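Local coordinates for linoleate 11-lipoxygenase (Gaeumannomyces graminis, PDB 5FX8), which uses a catalytic manganese ion to oxygenate linoleic and alpha-linolenic acids to their 11S- and 13R-hydroperoxides, at residues H301-R306 and Q437-E442; T48-D53 and L431-L436. All coordinates share one frame; numbering follows the deposited sequence.

Contact 1: H301-R306 and Q437-E442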
ATOM      1  N   HIS A 301     -16.272  10.426  -4.681  1.00  6.31           N
ATOM      2  CA  HIS A 301     -16.015  10.357  -6.100  1.00  9.88           C
ATOM      3  C   HIS A 301     -17.232   9.871  -6.884  1.00  9.31           C
ATOM      4  O   HIS A 301     -17.395  10.260  -8.034  1.00  8.53           O
ATOM      5  CB  HIS A 301     -14.811   9.468  -6.344  1.00  5.80           C
ATOM      6  CG  HIS A 301     -14.511   9.245  -7.784  1.00  5.48           C
ATOM      7  ND1 HIS A 301     -15.188   8.322  -8.552  1.00  9.27           N
ATOM      8  CD2 HIS A 301     -13.598   9.810  -8.599  1.00  5.46           C
ATOM      9  CE1 HIS A 301     -14.707   8.330  -9.779  1.00 11.80           C
ATOM     10  NE2 HIS A 301     -13.749   9.234  -9.836  1.00  7.14           N
ATOM     11  N   GLU A 302     -18.085   9.021  -6.320  1.00  7.96           N
ATOM     12  CA  GLU A 302     -19.280   8.594  -7.045  1.00  6.88           C
ATOM     13  C   GLU A 302     -20.199   9.772  -7.290  1.00  8.54           C
ATOM     14  O   GLU A 302     -20.697   9.995  -8.410  1.00 10.22           O
ATOM     15  CB  GLU A 302     -20.038   7.527  -6.252  1.00  6.99           C
ATOM     16  CG  GLU A 302     -19.404   6.197  -6.262  1.00  7.32           C
ATOM     17  CD  GLU A 302     -20.076   5.197  -5.363  1.00  7.90           C
ATOM     18  OE1 GLU A 302     -21.269   4.872  -5.534  1.00  8.96           O
ATOM     19  OE2 GLU A 302     -19.382   4.710  -4.475  1.00  9.19           O
ATOM     20  N   ALA A 303     -20.465  10.515  -6.219  1.00  7.26           N
ATOM     21  CA  ALA A 303     -21.320  11.672  -6.333  1.00  6.64           C
ATOM     22  C   ALA A 303     -20.744  12.660  -7.347  1.00 10.33           C
ATOM     23  O   ALA A 303     -21.485  13.198  -8.179  1.00 14.34           O
ATOM     24  CB  ALA A 303     -21.515  12.276  -4.944  1.00  6.62           C
ATOM     25  N   ALA A 304     -19.412  12.844  -7.354  1.00 10.83           N
ATOM     26  CA  ALA A 304     -18.803  13.739  -8.339  1.00  6.72           C
ATOM     27  C   ALA A 304     -18.964  13.212  -9.759  1.00 10.08           C
ATOM     28  O   ALA A 304     -19.300  13.972 -10.671  1.00 13.13           O
ATOM     29  CB  ALA A 304     -17.324  13.975  -8.032  1.00  6.12           C
ATOM     30  N   PHE A 305     -18.700  11.928  -9.978  1.00  6.75           N
ATOM     31  CA  PHE A 305     -18.782  11.389 -11.334  1.00  7.24           C
ATOM     32  C   PHE A 305     -20.189  11.516 -11.904  1.00  7.00           C
ATOM     33  O   PHE A 305     -20.356  11.747 -13.098  1.00  6.86           O
ATOM     34  CB  PHE A 305     -18.328   9.932 -11.331  1.00  7.24           C
ATOM     35  CG  PHE A 305     -18.049   9.365 -12.684  1.00  9.32           C
ATOM     36  CD1 PHE A 305     -16.904   9.696 -13.369  1.00  8.61           C
ATOM     37  CD2 PHE A 305     -18.916   8.446 -13.248  1.00 10.00           C
ATOM     38  CE1 PHE A 305     -16.651   9.147 -14.593  1.00 10.32           C
ATOM     39  CE2 PHE A 305     -18.665   7.886 -14.468  1.00  8.84           C
ATOM     40  CZ  PHE A 305     -17.544   8.223 -15.142  1.00  9.78           C
ATOM     41  N   ARG A 306     -21.198  11.407 -11.059  1.00 11.26           N
ATOM     42  CA  ARG A 306     -22.579  11.609 -11.472  1.00  7.53           C
ATOM     43  C   ARG A 306     -22.980  13.067 -11.727  1.00  9.01           C
ATOM     44  O   ARG A 306     -24.131  13.296 -12.103  1.00 11.20           O
ATOM     45  CB  ARG A 306     -23.509  11.011 -10.414  1.00  7.22           C
ATOM     46  CG  ARG A 306     -23.399   9.505 -10.335  1.00  6.98           C
ATOM     47  CD  ARG A 306     -24.393   8.945  -9.402  1.00 12.33           C
ATOM     48  NE  ARG A 306     -25.684   9.585  -9.574  1.00  7.96           N
ATOM     49  CZ  ARG A 306     -26.625   9.174 -10.412  1.00 10.53           C
ATOM     50  NH1 ARG A 306     -26.437   8.102 -11.169  1.00 12.22           N
ATOM     51  NH2 ARG A 306     -27.759   9.841 -10.484  1.00  9.11           N
ATOM     52  N   GLN A 437     -21.898  22.739  -7.695  1.00  9.48           N
ATOM     53  CA  GLN A 437     -23.031  22.815  -6.784  1.00  9.18           C
ATOM     54  C   GLN A 437     -23.886  21.565  -6.860  1.00  8.15           C
ATOM     55  O   GLN A 437     -24.436  21.120  -5.850  1.00 17.20           O
ATOM     56  CB  GLN A 437     -23.869  24.054  -7.090  1.00 10.78           C
ATOM     57  CG  GLN A 437     -23.155  25.399  -6.931  1.00  9.83           C
ATOM     58  CD  GLN A 437     -22.360  25.616  -5.617  1.00 12.73           C
ATOM     59  OE1 GLN A 437     -22.774  25.243  -4.528  1.00 12.08           O
ATOM     60  NE2 GLN A 437     -21.234  26.274  -5.739  1.00 15.21           N
ATOM     61  N   ASN A 438     -24.004  20.974  -8.043  1.00  8.94           N
ATOM     62  CA  ASN A 438     -24.709  19.702  -8.146  1.00  7.86           C
ATOM     63  C   ASN A 438     -23.961  18.609  -7.419  1.00 11.13           C
ATOM     64  O   ASN A 438     -24.573  17.795  -6.740  1.00 19.63           O
ATOM     65  CB  ASN A 438     -24.911  19.306  -9.598  1.00  8.86           C
ATOM     66  CG  ASN A 438     -25.995  20.078 -10.236  1.00 11.79           C
ATOM     67  OD1 ASN A 438     -26.726  20.774  -9.556  1.00 12.63           O
ATOM     68  ND2 ASN A 438     -26.106  19.986 -11.546  1.00  9.03           N
ATOM     69  N   TRP A 439     -22.643  18.560  -7.566  1.00  8.99           N
ATOM     70  CA  TRP A 439     -21.856  17.606  -6.799  1.00  8.29           C
ATOM     71  C   TRP A 439     -22.161  17.709  -5.315  1.00  8.44           C
ATOM     72  O   TRP A 439     -22.295  16.693  -4.634  1.00 18.21           O
ATOM     73  CB  TRP A 439     -20.377  17.842  -7.062  1.00  8.12           C
ATOM     74  CG  TRP A 439     -19.464  17.020  -6.297  1.00  7.12           C
ATOM     75  CD1 TRP A 439     -19.684  15.765  -5.842  1.00  6.94           C
ATOM     76  CD2 TRP A 439     -18.151  17.377  -5.878  1.00  6.95           C
ATOM     77  NE1 TRP A 439     -18.584  15.303  -5.175  1.00  6.33           N
ATOM     78  CE2 TRP A 439     -17.626  16.277  -5.173  1.00  6.57           C
ATOM     79  CE3 TRP A 439     -17.363  18.514  -6.032  1.00  6.85           C
ATOM     80  CZ2 TRP A 439     -16.345  16.281  -4.623  1.00  6.38           C
ATOM     81  CZ3 TRP A 439     -16.099  18.520  -5.481  1.00  7.79           C
ATOM     82  CH2 TRP A 439     -15.602  17.411  -4.780  1.00  8.75           C
ATOM     83  N   ILE A 440     -22.270  18.924  -4.791  1.00  8.66           N
ATOM     84  CA  ILE A 440     -22.476  19.051  -3.353  1.00  8.40           C
ATOM     85  C   ILE A 440     -23.875  18.592  -2.976  1.00 10.74           C
ATOM     86  O   ILE A 440     -24.068  17.868  -1.994  1.00 18.90           O
ATOM     87  CB  ILE A 440     -22.208  20.488  -2.896  1.00  8.86           C
ATOM     88  CG1 ILE A 440     -20.844  20.939  -3.391  1.00 10.33           C
ATOM     89  CG2 ILE A 440     -22.288  20.577  -1.401  1.00 10.66           C
ATOM     90  CD1 ILE A 440     -19.741  20.120  -2.882  1.00  9.81           C
ATOM     91  N   ALA A 441     -24.869  19.000  -3.756  1.00  8.99           N
ATOM     92  CA  ALA A 441     -26.232  18.560  -3.496  1.00  8.52           C
ATOM     93  C   ALA A 441     -26.363  17.036  -3.616  1.00  8.97           C
ATOM     94  O   ALA A 441     -27.036  16.390  -2.812  1.00 16.98           O
ATOM     95  CB  ALA A 441     -27.171  19.289  -4.455  1.00  6.29           C
ATOM     96  N   GLU A 442     -25.714  16.456  -4.614  1.00  8.62           N
ATOM     97  CA  GLU A 442     -25.728  15.019  -4.842  1.00  7.84           C
ATOM     98  C   GLU A 442     -25.066  14.279  -3.692  1.00  8.68           C
ATOM     99  O   GLU A 442     -25.531  13.210  -3.278  1.00 10.38           O
ATOM    100  CB  GLU A 442     -25.014  14.723  -6.162  1.00  6.82           C
ATOM    101  CG  GLU A 442     -24.821  13.278  -6.537  1.00  6.11           C
ATOM    102  CD  GLU A 442     -25.950  12.718  -7.384  1.00  7.83           C
ATOM    103  OE1 GLU A 442     -26.693  13.520  -7.990  1.00  6.52           O
ATOM    104  OE2 GLU A 442     -26.079  11.466  -7.465  1.00 17.40           O
TER
HETATM  105  O   HOH W   1     -28.602  10.706  -7.951  1.00 13.84           O
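Ala304 packs its CA and CB over one face of the Trp439 indole where two helices of the alpha-helical lipoxygenase fold meet, the last turn of helix 268-305 against helix 434-444. The short axes come within 8.5 Å at 134°, nearer antiparallel than parallel; the small Ala303 and Ala304 at the interface are consistent with so close an approach. The Ala304 methyl makes a CH-pi contact with the pyrrole part of the indole: CB stands 3.6 Å from the centroid of the five-membered ring, 20° off its normal. CG of Trp439 is anti to the backbone N, and on the opposite face of the ring, near the rim, sits CD1 of its own neighbour Ile440. Leu318 of helix 313-321 touches both Ala304 and Trp439.

Ala303 CB points at the second helix and packs against both Trp439 CD1 and Glu442, with CG of Glu442 3.8 Å from Ala303 CB. Glu442 then bends at chi2, and its chain crosses that of Arg306 at about a right angle to form a buried salt bridge. The carboxylate has further partners, Arg67 NH1 at OE1 and Tyr72 OH at OE2, so facing two arginines and a hydroxyl it is probably kept ionised; Arg306 NH1 is held by the carbonyl O of Phe70. A water donates to Glu442 OE2 and accepts a weak bond from Arg306 NH2. Within the bridge, NE of Arg306 lies 2.9 Å from OE2 of Glu442 with an N-H...O angle of 159°, meeting it from above the carboxylate plane, although OE2 stays close to the guanidinium plane.

Contact 2: T48-D53 and L431-L436. Unlike the reference sequence in segment 48-53: Asn52 (reference Lys). With NAG (2-acetamido-2-deoxy-beta-D-glucopyranose), chain E.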
ATOM      1  N   THR A  48     -12.187  22.504 -18.648  1.00 10.63           N
ATOM      2  CA  THR A  48     -12.731  23.830 -18.414  1.00 11.60           C
ATOM      3  C   THR A  48     -13.929  23.759 -17.479  1.00 11.55           C
ATOM      4  O   THR A  48     -14.529  22.707 -17.280  1.00 11.64           O
ATOM      5  CB  THR A  48     -13.190  24.511 -19.708  1.00 10.88           C
ATOM      6  OG1 THR A  48     -14.210  23.717 -20.304  1.00 13.13           O
ATOM      7  CG2 THR A  48     -12.059  24.695 -20.693  1.00 11.56           C
ATOM      8  N   LEU A  49     -14.293  24.905 -16.938  1.00 13.08           N
ATOM      9  CA  LEU A  49     -15.515  25.069 -16.181  1.00 11.78           C
ATOM     10  C   LEU A  49     -16.719  25.124 -17.113  1.00 14.49           C
ATOM     11  O   LEU A  49     -16.579  25.420 -18.296  1.00 12.42           O
ATOM     12  CB  LEU A  49     -15.449  26.340 -15.353  1.00 11.39           C
ATOM     13  CG  LEU A  49     -14.486  26.297 -14.177  1.00 13.94           C
ATOM     14  CD1 LEU A  49     -14.540  27.631 -13.457  1.00 13.30           C
ATOM     15  CD2 LEU A  49     -14.849  25.163 -13.252  1.00 10.32           C
ATOM     16  N   PRO A  50     -17.917  24.807 -16.614  1.00 13.79           N
ATOM     17  CA  PRO A  50     -19.108  24.912 -17.462  1.00 11.00           C
ATOM     18  C   PRO A  50     -19.597  26.328 -17.641  1.00 17.39           C
ATOM     19  O   PRO A  50     -20.349  26.584 -18.582  1.00 18.99           O
ATOM     20  CB  PRO A  50     -20.139  24.077 -16.706  1.00  9.55           C
ATOM     21  CG  PRO A  50     -19.718  24.179 -15.306  1.00 14.44           C
ATOM     22  CD  PRO A  50     -18.231  24.159 -15.330  1.00 10.66           C
ATOM     23  N   ASN A  51     -19.168  27.248 -16.779  1.00 16.71           N
ATOM     24  CA  ASN A  51     -19.685  28.616 -16.765  1.00 13.18           C
ATOM     25  C   ASN A  51     -19.699  29.231 -18.162  1.00 16.47           C
ATOM     26  O   ASN A  51     -20.741  29.702 -18.633  1.00 20.37           O
ATOM     27  CB  ASN A  51     -18.852  29.457 -15.795  1.00 12.63           C
ATOM     28  CG  ASN A  51     -18.631  28.751 -14.449  1.00 14.36           C
ATOM     29  OD1 ASN A  51     -18.448  27.535 -14.407  1.00 18.99           O
ATOM     30  ND2 ASN A  51     -18.649  29.510 -13.350  1.00 14.67           N
ATOM     31  N   ASN A  52     -18.580  29.182 -18.869  1.00 18.21           N
ATOM     32  CA  ASN A  52     -18.552  29.870 -20.154  1.00 11.13           C
ATOM     33  C   ASN A  52     -18.238  28.953 -21.317  1.00 12.63           C
ATOM     34  O   ASN A  52     -17.433  29.281 -22.191  1.00 16.12           O
ATOM     35  CB  ASN A  52     -17.561  31.003 -20.094  1.00 10.17           C
ATOM     36  CG  ASN A  52     -17.993  32.023 -19.132  1.00 11.16           C
ATOM     37  OD1 ASN A  52     -19.011  32.660 -19.318  1.00 19.85           O
ATOM     38  ND2 ASN A  52     -17.254  32.171 -18.071  1.00 12.14           N
ATOM     39  N   ASP A  53     -18.898  27.816 -21.328  1.00 11.57           N
ATOM     40  CA  ASP A  53     -18.656  26.775 -22.285  1.00 12.44           C
ATOM     41  C   ASP A  53     -19.698  26.859 -23.388  1.00 12.42           C
ATOM     42  O   ASP A  53     -20.897  26.786 -23.088  1.00 12.64           O
ATOM     43  CB  ASP A  53     -18.724  25.431 -21.573  1.00 11.68           C
ATOM     44  CG  ASP A  53     -18.243  24.309 -22.411  1.00 12.26           C
ATOM     45  OD1 ASP A  53     -18.204  24.448 -23.635  1.00 16.52           O
ATOM     46  OD2 ASP A  53     -17.926  23.258 -21.854  1.00 13.60           O
ATOM     47  N   LEU A 431     -19.904  29.899  -7.303  1.00 17.89           N
ATOM     48  CA  LEU A 431     -21.329  29.778  -7.055  1.00 19.76           C
ATOM     49  C   LEU A 431     -22.080  29.463  -8.327  1.00 17.22           C
ATOM     50  O   LEU A 431     -23.086  28.752  -8.282  1.00 18.60           O
ATOM     51  CB  LEU A 431     -21.866  31.049  -6.411  1.00 19.27           C
ATOM     52  CG  LEU A 431     -21.613  31.107  -4.911  1.00 20.51           C
ATOM     53  CD1 LEU A 431     -21.191  32.505  -4.480  1.00 26.82           C
ATOM     54  CD2 LEU A 431     -22.839  30.610  -4.161  1.00 22.43           C
ATOM     55  N   ARG A 432     -21.584  29.949  -9.458  1.00 16.61           N
ATOM     56  CA  ARG A 432     -22.210  29.778 -10.755  1.00 16.02           C
ATOM     57  C   ARG A 432     -21.706  28.562 -11.522  1.00 16.78           C
ATOM     58  O   ARG A 432     -22.067  28.403 -12.694  1.00 21.50           O
ATOM     59  CB  ARG A 432     -21.995  31.025 -11.598  1.00 17.41           C
ATOM     60  CG  ARG A 432     -22.612  32.231 -11.018  1.00 17.20           C
ATOM     61  CD  ARG A 432     -22.412  33.430 -11.894  1.00 14.78           C
ATOM     62  NE  ARG A 432     -22.041  34.517 -11.026  1.00 18.27           N
ATOM     63  CZ  ARG A 432     -20.833  35.036 -11.027  1.00 19.40           C
ATOM     64  NH1 ARG A 432     -19.956  34.578 -11.905  1.00 18.93           N
ATOM     65  NH2 ARG A 432     -20.516  36.014 -10.196  1.00 22.76           N
ATOM     66  N   ASP A 433     -20.857  27.739 -10.912  1.00 13.91           N
ATOM     67  CA  ASP A 433     -20.452  26.420 -11.420  1.00 11.99           C
ATOM     68  C   ASP A 433     -21.527  25.425 -10.984  1.00 13.90           C
ATOM     69  O   ASP A 433     -21.447  24.821  -9.918  1.00 11.04           O
ATOM     70  CB  ASP A 433     -19.067  26.046 -10.884  1.00 11.26           C
ATOM     71  CG  ASP A 433     -18.561  24.695 -11.370  1.00 13.95           C
ATOM     72  OD1 ASP A 433     -19.350  23.900 -11.875  1.00 13.23           O
ATOM     73  OD2 ASP A 433     -17.358  24.406 -11.221  1.00 11.68           O
ATOM     74  N   TYR A 434     -22.556  25.265 -11.819  1.00 14.00           N
ATOM     75  CA  TYR A 434     -23.675  24.415 -11.449  1.00 10.12           C
ATOM     76  C   TYR A 434     -23.255  22.958 -11.325  1.00 12.35           C
ATOM     77  O   TYR A 434     -23.871  22.211 -10.560  1.00 21.16           O
ATOM     78  CB  TYR A 434     -24.836  24.581 -12.439  1.00 10.47           C
ATOM     79  CG  TYR A 434     -24.480  24.286 -13.873  1.00 12.73           C
ATOM     80  CD1 TYR A 434     -24.498  23.001 -14.354  1.00 10.09           C
ATOM     81  CD2 TYR A 434     -24.111  25.299 -14.734  1.00 12.29           C
ATOM     82  CE1 TYR A 434     -24.172  22.744 -15.623  1.00  9.81           C
ATOM     83  CE2 TYR A 434     -23.785  25.044 -15.993  1.00 10.21           C
ATOM     84  CZ  TYR A 434     -23.818  23.773 -16.446  1.00 10.33           C
ATOM     85  OH  TYR A 434     -23.474  23.543 -17.750  1.00 18.31           O
ATOM     86  N   GLU A 435     -22.183  22.552 -12.002  1.00 10.00           N
ATOM     87  CA  GLU A 435     -21.684  21.193 -11.814  1.00  9.30           C
ATOM     88  C   GLU A 435     -21.139  20.995 -10.406  1.00  9.70           C
ATOM     89  O   GLU A 435     -21.468  20.005  -9.753  1.00 16.52           O
ATOM     90  CB  GLU A 435     -20.634  20.866 -12.876  1.00  8.08           C
ATOM     91  CG  GLU A 435     -21.222  20.768 -14.271  1.00  8.16           C
ATOM     92  CD  GLU A 435     -20.210  20.522 -15.355  1.00  8.25           C
ATOM     93  OE1 GLU A 435     -19.019  20.420 -15.082  1.00  7.80           O
ATOM     94  OE2 GLU A 435     -20.620  20.447 -16.520  1.00 15.67           O
ATOM     95  N   LEU A 436     -20.319  21.928  -9.910  1.00 16.42           N
ATOM     96  CA  LEU A 436     -19.818  21.814  -8.544  1.00 10.29           C
ATOM     97  C   LEU A 436     -20.952  21.821  -7.529  1.00  9.73           C
ATOM     98  O   LEU A 436     -20.974  21.009  -6.592  1.00 16.52           O
ATOM     99  CB  LEU A 436     -18.855  22.953  -8.237  1.00 11.93           C
ATOM    100  CG  LEU A 436     -18.262  22.912  -6.838  1.00 11.00           C
ATOM    101  CD1 LEU A 436     -17.216  21.857  -6.800  1.00  9.52           C
ATOM    102  CD2 LEU A 436     -17.657  24.226  -6.587  1.00 12.45           C
TER
HETATM  103  C1  NAG E   1     -27.054  22.808 -18.151  1.00 11.28           C
HETATM  104  C2  NAG E   1     -27.925  23.911 -18.766  1.00 12.14           C
HETATM  105  C3  NAG E   1     -28.159  25.039 -17.758  1.00 13.86           C
HETATM  106  C4  NAG E   1     -28.664  24.482 -16.437  1.00 13.14           C
HETATM  107  C5  NAG E   1     -27.704  23.412 -15.952  1.00 12.05           C
HETATM  108  C6  NAG E   1     -28.136  22.755 -14.676  1.00 12.07           C
HETATM  109  C7  NAG E   1     -27.801  24.315 -21.195  1.00 15.41           C
HETATM  110  C8  NAG E   1     -27.018  24.979 -22.296  1.00 11.15           C
HETATM  111  N2  NAG E   1     -27.302  24.448 -19.964  1.00 11.89           N
HETATM  112  O3  NAG E   1     -29.056  26.008 -18.296  1.00 13.56           O
HETATM  113  O4  NAG E   1     -28.724  25.506 -15.453  1.00 14.64           O
HETATM  114  O5  NAG E   1     -27.617  22.381 -16.936  1.00 11.65           O
HETATM  115  O6  NAG E   1     -29.380  22.104 -14.868  1.00 18.43           O
HETATM  116  O7  NAG E   1     -28.825  23.692 -21.413  1.00 14.64           O
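Pro50 sits against three consecutive side chains at the start of helix 434-444. Its CG lies 3.5 Å from Asp433 OD1, its CB is 3.5 Å from Tyr434 OH, and Glu435 crosses the pyrrolidine obliquely, with OE2 3.7 Å from Pro50 CB. CG of Tyr434 sits between the backbone N and the carbonyl carbon (chi1 58°). Pro50 CG is over one face of the Tyr434 ring, toward the rim; on the opposite face an N-acetylglucosamine of the attached glycan brings C5 to 3.6 Å from Tyr434 CD1, so the phenol is sandwiched between proline and sugar. Leu49 CD2 and the Asn51 amide pack beside Asp433 without a hydrogen bond between the segments.

Asp433 is the helix N-cap: its OD1 accepts from Leu436 N at 2.9 Å, and OD2 is held by His312 and Tyr420. Glu435 OE2 forms a salt bridge with Arg59, Asn51 ND2 bonds to the carbonyl of Ala429, and Tyr434 OH has a weak bond to Asn60, a glycosylated asparagine. The loop 48-53 therefore lies across the N-terminus of helix 434-444, with helix 56-69, which it leads into, beside Pro50, Tyr434 and Glu435, and helix 396-420 against Leu49.

Overall arrangement
Contacts 1 and 2 share helix 434-444: contact 2 uses its N-terminal end and the residues leading into it, contact 1 the turns that follow. Their centres are 13 Å apart, and they touch where Gln437 packs on Leu431. Along the chain the order is 48-53, 301-306, 431-436, 437-442, so the two pairings alternate. One short helix thereby joins the N-terminal loop to the end of helix 268-305, the long helix that also carries the manganese ligands His290 and His294. Both contacts lie on the same side of the chain's centre, away from the metal site, and helix 56-69 contributes Arg59 to one and Arg67 to the other.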